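GXWXG domain-containing protein (Thermomonospora curvata, PDB 4MVE) is of unknown function but combines a GXWXG region and a DUF4334 region in one compact, mainly antiparallel beta chain. Local coordinates at residues 8-13 against 26-31; 30-35 against 123-128; 91-96 against 114-119. One frame throughout, in Å; residues are numbered along the deposited sequence.

Contact 1. Residues 8-13 against 26-31; sequences QRLAKI and EELYDR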
# COMPACT_ATOMS: atom_id res chain seq x y z
N GLN A 8 3.41 16.86 2.38
CA GLN A 8 3.74 17.60 1.17
C GLN A 8 4.92 16.99 0.45
O GLN A 8 4.85 16.82 -0.76
CB GLN A 8 3.99 19.08 1.47
CG GLN A 8 2.67 19.85 1.67
CD GLN A 8 2.80 21.31 2.05
OE1 GLN A 8 1.79 22.02 2.18
NE2 GLN A 8 4.02 21.81 2.25
N ARG A 9 5.98 16.60 1.21
CA ARG A 9 7.14 15.92 0.65
C ARG A 9 6.75 14.56 0.04
O ARG A 9 7.22 14.22 -1.04
CB ARG A 9 8.21 15.71 1.72
CG ARG A 9 9.11 16.89 1.94
CD ARG A 9 10.50 16.38 2.24
NE ARG A 9 10.81 16.44 3.68
CZ ARG A 9 11.80 15.76 4.27
NH1 ARG A 9 12.57 14.93 3.57
NH2 ARG A 9 12.01 15.90 5.57
N LEU A 10 5.89 13.80 0.73
CA LEU A 10 5.51 12.48 0.22
C LEU A 10 4.57 12.58 -0.97
O LEU A 10 4.71 11.80 -1.90
CB LEU A 10 4.91 11.58 1.30
CG LEU A 10 5.90 10.96 2.31
CD1 LEU A 10 5.15 10.33 3.46
CD2 LEU A 10 6.79 9.87 1.65
N ALA A 11 3.66 13.56 -0.98
CA ALA A 11 2.71 13.74 -2.07
C ALA A 11 3.45 13.98 -3.40
O ALA A 11 3.08 13.42 -4.43
CB ALA A 11 1.75 14.89 -1.75
N LYS A 12 4.52 14.78 -3.36
CA LYS A 12 5.33 15.13 -4.54
C LYS A 12 6.02 13.89 -5.12
O LYS A 12 6.04 13.71 -6.34
CB LYS A 12 6.38 16.22 -4.20
CG LYS A 12 5.79 17.63 -4.22
CD LYS A 12 6.71 18.69 -3.62
CE LYS A 12 7.61 19.36 -4.62
NZ LYS A 12 8.17 20.63 -4.09
N ILE A 13 6.59 13.03 -4.23
CA ILE A 13 7.25 11.78 -4.63
C ILE A 13 6.21 10.81 -5.24
O ILE A 13 6.42 10.29 -6.33
CB ILE A 13 8.00 11.16 -3.43
CG1 ILE A 13 9.19 12.07 -2.96
CG2 ILE A 13 8.48 9.72 -3.75
CD1 ILE A 13 9.63 11.85 -1.37
N GLU A 26 10.54 6.01 5.71
CA GLU A 26 10.24 5.65 7.08
C GLU A 26 10.21 6.89 7.96
O GLU A 26 9.29 7.01 8.78
CB GLU A 26 11.26 4.64 7.59
CG GLU A 26 11.10 4.30 9.06
CD GLU A 26 11.58 2.90 9.36
OE1 GLU A 26 10.89 1.93 8.97
OE2 GLU A 26 12.71 2.77 9.89
N GLU A 27 11.20 7.81 7.81
CA GLU A 27 11.24 9.05 8.60
C GLU A 27 9.97 9.87 8.34
O GLU A 27 9.34 10.37 9.27
CB GLU A 27 12.48 9.92 8.28
CG GLU A 27 13.81 9.38 8.78
CD GLU A 27 15.05 9.80 8.00
OE1 GLU A 27 14.95 10.69 7.13
OE2 GLU A 27 16.13 9.23 8.28
N LEU A 28 9.57 9.94 7.08
CA LEU A 28 8.39 10.70 6.70
C LEU A 28 7.09 9.99 7.14
O LEU A 28 6.19 10.63 7.67
CB LEU A 28 8.42 11.01 5.19
CG LEU A 28 9.53 12.02 4.74
CD1 LEU A 28 9.74 11.98 3.22
CD2 LEU A 28 9.19 13.45 5.15
N TYR A 29 7.04 8.66 6.98
CA TYR A 29 5.90 7.84 7.38
C TYR A 29 5.58 7.98 8.87
O TYR A 29 4.41 8.14 9.23
CB TYR A 29 6.19 6.39 7.03
CG TYR A 29 5.08 5.41 7.37
CD1 TYR A 29 5.07 4.74 8.58
CD2 TYR A 29 4.11 5.08 6.43
CE1 TYR A 29 4.07 3.80 8.88
CE2 TYR A 29 3.14 4.11 6.70
CZ TYR A 29 3.11 3.51 7.94
OH TYR A 29 2.15 2.57 8.20
N ASP A 30 6.61 7.92 9.74
CA ASP A 30 6.44 8.00 11.20
C ASP A 30 5.79 9.32 11.66
O ASP A 30 5.29 9.37 12.77
CB ASP A 30 7.77 7.78 11.92
CG ASP A 30 8.29 6.34 11.84
OD1 ASP A 30 7.49 5.43 11.50
OD2 ASP A 30 9.49 6.13 12.14
N ARG A 31 5.75 10.35 10.80
CA ARG A 31 5.16 11.65 11.11
C ARG A 31 3.72 11.75 10.56
O ARG A 31 3.04 12.75 10.80
CB ARG A 31 6.05 12.77 10.54
CG ARG A 31 7.27 13.03 11.43
CD ARG A 31 8.50 13.54 10.70
NE ARG A 31 8.27 14.85 10.09
CZ ARG A 31 9.00 15.34 9.09
NH1 ARG A 31 8.71 16.53 8.58
NH2 ARG A 31 10.01 14.64 8.59
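L28 of helix 22-29 meets L10 of helix 5-16 through CB and CD1, and R9 of the same helix mainly through CD2. The apolar part is leucine on leucine: the two side chains slide past each other in opposite directions, with L10 CD1 lying 3.8 Å from L28 CB and L10 CD2 4.0 Å from L28 CD1. L10 continues beyond this pair onto V131 of strand 129-136, and A6, one turn earlier on helix 5-16, also touches L28.

The second kind of contact is methyl over guanidinium. Bends at chi2 and chi3 turn the R9 chain across L28 at about a right angle; L28 CD2 sits over the centre of one guanidinium face, 3.6 Å from R9 CZ.

Charge enters where R9 and R31 reach solvent. R9 NH2 approaches the edge of the R31 guanidinium, near its plane, and stands 3.8 Å from R31 NH2, the two planes being 54° apart. D5 serves both arginines: its OD2 forms a salt bridge with R31 NH1 and a long, weak ion pair with R9 NE. No hydrogen bond joins the two segments, which implies that the helices are held here by apolar packing, while D5 probably offsets the repulsion of the arginines.

Contact 2. Residues 30-35 against 123-128; sequences DRLAPV and RRVNDD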
# COMPACT_ATOMS: atom_id res chain seq x y z
N ASP A 30 6.61 7.92 9.74
CA ASP A 30 6.44 8.00 11.20
C ASP A 30 5.79 9.32 11.66
O ASP A 30 5.29 9.37 12.77
CB ASP A 30 7.77 7.78 11.92
CG ASP A 30 8.29 6.34 11.84
OD1 ASP A 30 7.49 5.43 11.50
OD2 ASP A 30 9.49 6.13 12.14
N ARG A 31 5.75 10.35 10.80
CA ARG A 31 5.16 11.65 11.11
C ARG A 31 3.72 11.75 10.56
O ARG A 31 3.04 12.75 10.80
CB ARG A 31 6.05 12.77 10.54
CG ARG A 31 7.27 13.03 11.43
CD ARG A 31 8.50 13.54 10.70
NE ARG A 31 8.27 14.85 10.09
CZ ARG A 31 9.00 15.34 9.09
NH1 ARG A 31 8.71 16.53 8.58
NH2 ARG A 31 10.01 14.64 8.59
N LEU A 32 3.24 10.70 9.90
CA LEU A 32 1.91 10.68 9.31
C LEU A 32 0.84 10.24 10.28
O LEU A 32 1.09 9.51 11.25
CB LEU A 32 1.84 9.81 8.05
CG LEU A 32 2.77 10.19 6.87
CD1 LEU A 32 2.63 9.18 5.75
CD2 LEU A 32 2.50 11.62 6.34
N ALA A 33 -0.37 10.72 10.01
CA ALA A 33 -1.56 10.45 10.79
C ALA A 33 -2.17 9.09 10.42
O ALA A 33 -2.19 8.72 9.25
CB ALA A 33 -2.59 11.56 10.57
N PRO A 34 -2.74 8.35 11.42
CA PRO A 34 -3.46 7.11 11.09
C PRO A 34 -4.78 7.41 10.35
O PRO A 34 -5.26 8.55 10.37
CB PRO A 34 -3.73 6.47 12.45
CG PRO A 34 -3.63 7.56 13.44
CD PRO A 34 -2.83 8.69 12.86
N VAL A 35 -5.35 6.38 9.70
CA VAL A 35 -6.61 6.51 8.96
C VAL A 35 -7.60 5.48 9.48
O VAL A 35 -7.18 4.37 9.80
CB VAL A 35 -6.46 6.40 7.40
CG1 VAL A 35 -5.68 7.57 6.84
CG2 VAL A 35 -5.87 5.07 6.94
N ARG A 123 -1.09 4.97 6.34
CA ARG A 123 -1.10 6.30 6.96
C ARG A 123 -1.52 7.30 5.90
O ARG A 123 -1.18 7.12 4.74
CB ARG A 123 0.27 6.67 7.57
CG ARG A 123 0.80 5.74 8.64
CD ARG A 123 0.33 5.99 10.06
NE ARG A 123 0.91 4.96 10.93
CZ ARG A 123 2.06 5.08 11.59
NH1 ARG A 123 2.74 6.22 11.53
NH2 ARG A 123 2.53 4.08 12.32
N ARG A 124 -2.18 8.37 6.29
CA ARG A 124 -2.69 9.39 5.40
C ARG A 124 -1.59 10.32 4.88
O ARG A 124 -0.83 10.86 5.67
CB ARG A 124 -3.76 10.24 6.15
CG ARG A 124 -4.47 11.30 5.28
CD ARG A 124 -5.47 12.12 6.09
NE ARG A 124 -6.20 13.09 5.27
CZ ARG A 124 -5.80 14.33 5.04
NH1 ARG A 124 -4.67 14.78 5.57
NH2 ARG A 124 -6.51 15.13 4.26
N VAL A 125 -1.58 10.56 3.57
CA VAL A 125 -0.77 11.60 2.92
C VAL A 125 -1.74 12.81 2.72
O VAL A 125 -1.46 13.91 3.19
CB VAL A 125 -0.05 11.16 1.62
CG1 VAL A 125 0.56 12.37 0.88
CG2 VAL A 125 1.02 10.12 1.93
N ASN A 126 -2.92 12.55 2.09
CA ASN A 126 -4.04 13.50 1.93
C ASN A 126 -5.26 12.62 1.70
O ASN A 126 -5.10 11.41 1.74
CB ASN A 126 -3.80 14.53 0.79
CG ASN A 126 -3.49 13.89 -0.54
OD1 ASN A 126 -4.23 13.02 -1.02
ND2 ASN A 126 -2.36 14.26 -1.14
N ASP A 127 -6.45 13.18 1.41
CA ASP A 127 -7.68 12.39 1.21
C ASP A 127 -7.58 11.31 0.10
O ASP A 127 -8.33 10.33 0.14
CB ASP A 127 -8.85 13.33 0.88
CG ASP A 127 -9.25 14.20 2.06
OD1 ASP A 127 -8.93 13.83 3.21
OD2 ASP A 127 -9.88 15.25 1.83
N ASP A 128 -6.68 11.52 -0.88
CA ASP A 128 -6.56 10.61 -2.02
C ASP A 128 -5.22 9.89 -2.11
O ASP A 128 -4.96 9.27 -3.14
CB ASP A 128 -6.80 11.42 -3.30
CG ASP A 128 -8.18 12.02 -3.37
OD1 ASP A 128 -9.12 11.43 -2.77
OD2 ASP A 128 -8.32 13.11 -3.98
O HOH W 1 -1.08 12.56 7.55
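The short, weakly bonded strand 33-34 lies antiparallel beside the end of strand 118-124 in the antiparallel sheet. One direct hydrogen bond joins the segments: R124 N gives to A33 O at 3.0 Å, nearly along the C=O axis. A water also accepts from A33 N, but its very short approach to R124 O makes that leg doubtful.

L32 packs beside this polar pair, its CB 3.5 Å from R123 CB and its CD2 3.5 Å from R124 O, while CD1 lies 4.3 Å from V125 CG2. An alanine at L32 would probably open a gap beside R124 O and V125 CG2, since CG and both methyls would be gone. R123, its chain bent at chi2, brings NH1 to 3.7 Å from L32 O and close to D30, whose OD1 is salt-bridged to R104. V35 CG1 comes 3.4 Å from R124 CB, the two side chains crossing at about a right angle. R124 then runs extended, with CG anti to the backbone N (chi1 -175°), to a salt bridge between R124 NH2 and D127 OD1 at 2.9 Å; D127 OD1 lies in the guanidinium plane, and N126 CA sits over the centre of one face.

L10 of helix 5-16 packs on L32 and I14 of the same helix on V125, while V35 bonds through its backbone to A109 of strand 106-113 and R123 to V131 of strand 129-136.

Contact 3. Residues 91-96 against 114-119; sequences EKLGLA and DKQPII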
# COMPACT_ATOMS: atom_id res chain seq x y z
N GLU A 91 -5.94 -13.62 -7.90
CA GLU A 91 -6.38 -14.20 -6.62
C GLU A 91 -5.61 -15.44 -6.17
O GLU A 91 -6.00 -16.03 -5.16
CB GLU A 91 -7.89 -14.52 -6.68
CG GLU A 91 -8.70 -13.30 -7.10
CD GLU A 91 -10.19 -13.26 -6.86
OE1 GLU A 91 -10.85 -14.32 -6.99
OE2 GLU A 91 -10.72 -12.15 -6.62
N LYS A 92 -4.49 -15.76 -6.83
CA LYS A 92 -3.74 -16.96 -6.52
C LYS A 92 -3.01 -16.87 -5.15
O LYS A 92 -2.73 -17.91 -4.55
CB LYS A 92 -2.76 -17.31 -7.67
CG LYS A 92 -1.67 -18.34 -7.38
CD LYS A 92 -2.18 -19.78 -7.46
CE LYS A 92 -1.52 -20.70 -6.48
NZ LYS A 92 -1.83 -22.12 -6.80
N LEU A 93 -2.76 -15.66 -4.65
CA LEU A 93 -2.12 -15.50 -3.33
C LEU A 93 -3.18 -15.37 -2.22
O LEU A 93 -2.85 -15.17 -1.05
CB LEU A 93 -1.18 -14.27 -3.30
CG LEU A 93 0.18 -14.48 -3.96
CD1 LEU A 93 0.12 -14.13 -5.42
CD2 LEU A 93 1.21 -13.55 -3.36
N GLY A 94 -4.45 -15.42 -2.62
CA GLY A 94 -5.57 -15.29 -1.71
C GLY A 94 -6.05 -13.85 -1.66
O GLY A 94 -5.44 -12.95 -2.26
N LEU A 95 -7.15 -13.63 -0.93
CA LEU A 95 -7.73 -12.31 -0.82
C LEU A 95 -7.27 -11.65 0.49
O LEU A 95 -6.18 -11.99 0.99
CB LEU A 95 -9.28 -12.36 -0.99
CG LEU A 95 -9.73 -12.72 -2.43
CD1 LEU A 95 -11.20 -13.02 -2.49
CD2 LEU A 95 -9.41 -11.60 -3.42
N ALA A 96 -8.00 -10.63 0.97
CA ALA A 96 -7.56 -9.90 2.14
C ALA A 96 -8.74 -9.20 2.83
O ALA A 96 -9.89 -9.34 2.42
CB ALA A 96 -6.50 -8.88 1.74
N ASP A 114 -5.35 -12.83 3.66
CA ASP A 114 -6.03 -14.00 4.22
C ASP A 114 -5.12 -15.19 4.31
O ASP A 114 -5.28 -16.01 5.22
CB ASP A 114 -7.24 -14.40 3.34
CG ASP A 114 -8.35 -13.38 3.34
OD1 ASP A 114 -8.28 -12.41 4.15
OD2 ASP A 114 -9.33 -13.57 2.58
N LYS A 115 -4.22 -15.36 3.30
CA LYS A 115 -3.46 -16.61 3.18
C LYS A 115 -1.96 -16.41 3.18
O LYS A 115 -1.24 -17.35 2.86
CB LYS A 115 -3.90 -17.35 1.89
CG LYS A 115 -5.37 -17.74 1.86
CD LYS A 115 -5.55 -19.21 2.10
CE LYS A 115 -6.63 -19.53 3.12
NZ LYS A 115 -6.54 -20.95 3.58
N GLN A 116 -1.49 -15.22 3.55
CA GLN A 116 -0.07 -14.85 3.54
C GLN A 116 0.25 -14.06 4.78
O GLN A 116 -0.58 -13.24 5.17
CB GLN A 116 0.27 -13.99 2.28
CG GLN A 116 -0.21 -14.56 0.93
CD GLN A 116 0.37 -15.91 0.60
OE1 GLN A 116 1.44 -16.30 1.08
NE2 GLN A 116 -0.35 -16.67 -0.20
N PRO A 117 1.44 -14.25 5.40
CA PRO A 117 1.72 -13.52 6.66
C PRO A 117 2.19 -12.09 6.33
O PRO A 117 3.34 -11.75 6.58
CB PRO A 117 2.82 -14.38 7.31
CG PRO A 117 3.55 -15.00 6.14
CD PRO A 117 2.52 -15.23 5.08
N ILE A 118 1.31 -11.29 5.73
CA ILE A 118 1.62 -9.93 5.28
C ILE A 118 0.56 -8.95 5.75
O ILE A 118 -0.64 -9.17 5.50
CB ILE A 118 1.74 -9.88 3.71
CG1 ILE A 118 2.80 -10.87 3.17
CG2 ILE A 118 2.05 -8.46 3.23
CD1 ILE A 118 2.68 -11.26 1.69
N ILE A 119 1.01 -7.86 6.39
CA ILE A 119 0.10 -6.78 6.81
C ILE A 119 0.60 -5.47 6.21
O ILE A 119 1.78 -5.19 6.36
CB ILE A 119 0.01 -6.68 8.35
CG1 ILE A 119 -0.56 -7.95 8.98
CG2 ILE A 119 -0.81 -5.43 8.78
CD1 ILE A 119 -0.18 -8.04 10.50
O HOH W 2 -4.11 -13.87 0.99
O HOH W 3 -8.42 -15.84 0.18
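Two direct hydrogen bonds tie Q116 and D114 to the backbone of L93 and L95. Q116 NE2 donates to L93 O at 3.0 Å; the acceptor lies in the plane of the amide, whereas the donor is tilted 35° from the carbonyl plane of L93. The glutamine chain folds back to make this bond, the bend at chi2 (-61°) turning CD back; Q116 CG also lies 3.4 Å from L93 O. The other bond is between backbones, from D114 N to L95 O at 2.9 Å, and is almost straight.

Water fills in between the same groups. One molecule donates to both L93 O and L95 O and accepts from K115 N, so each of the two carbonyls receives a water as well as a protein N-H. A second accepts from L95 N and donates weakly to D114 OD2.

The residues E91 to G94 form a type I beta turn, closed by G94 N to E91 O, in the loop that leads into strand 96-103; residues 114-117 connect the antiparallel strands 106-113 and 118-124. G94 has a positive phi (95°), and at its backbone angles a side chain would be jammed against the carbonyl of L93 and would clash with K115 CG.

Van der Waals contact is made chiefly by the D114 carboxylate. D114 OD1 lies 3.3 Å from A96 CA, and D114 OD2 lies 3.8 Å from L95 CB. D114 OD1 also forms a salt bridge with R97 NH1.

Overall arrangement
Contacts 1 and 2 lie together on one side of the chain's centre, about 9 Å apart between centres, and share D30 and R31, where helix 22-29 passes into strand 33-34. They also touch: Y29 CZ packs 3.3 Å from R123 CG. Contact 3 is on the opposite side, its centre about 27 Å from that of contact 1 and about 24 Å from that of contact 2. Along the chain, contact 1 closes before contact 3 opens, and contact 3 is nested inside the loop closed by contact 2. Strand 118-124 serves both contacts 2 and 3; contact 2 brings a segment in the GXWXG range against one in the DUF4334 range, consistent with the two packing as one unit.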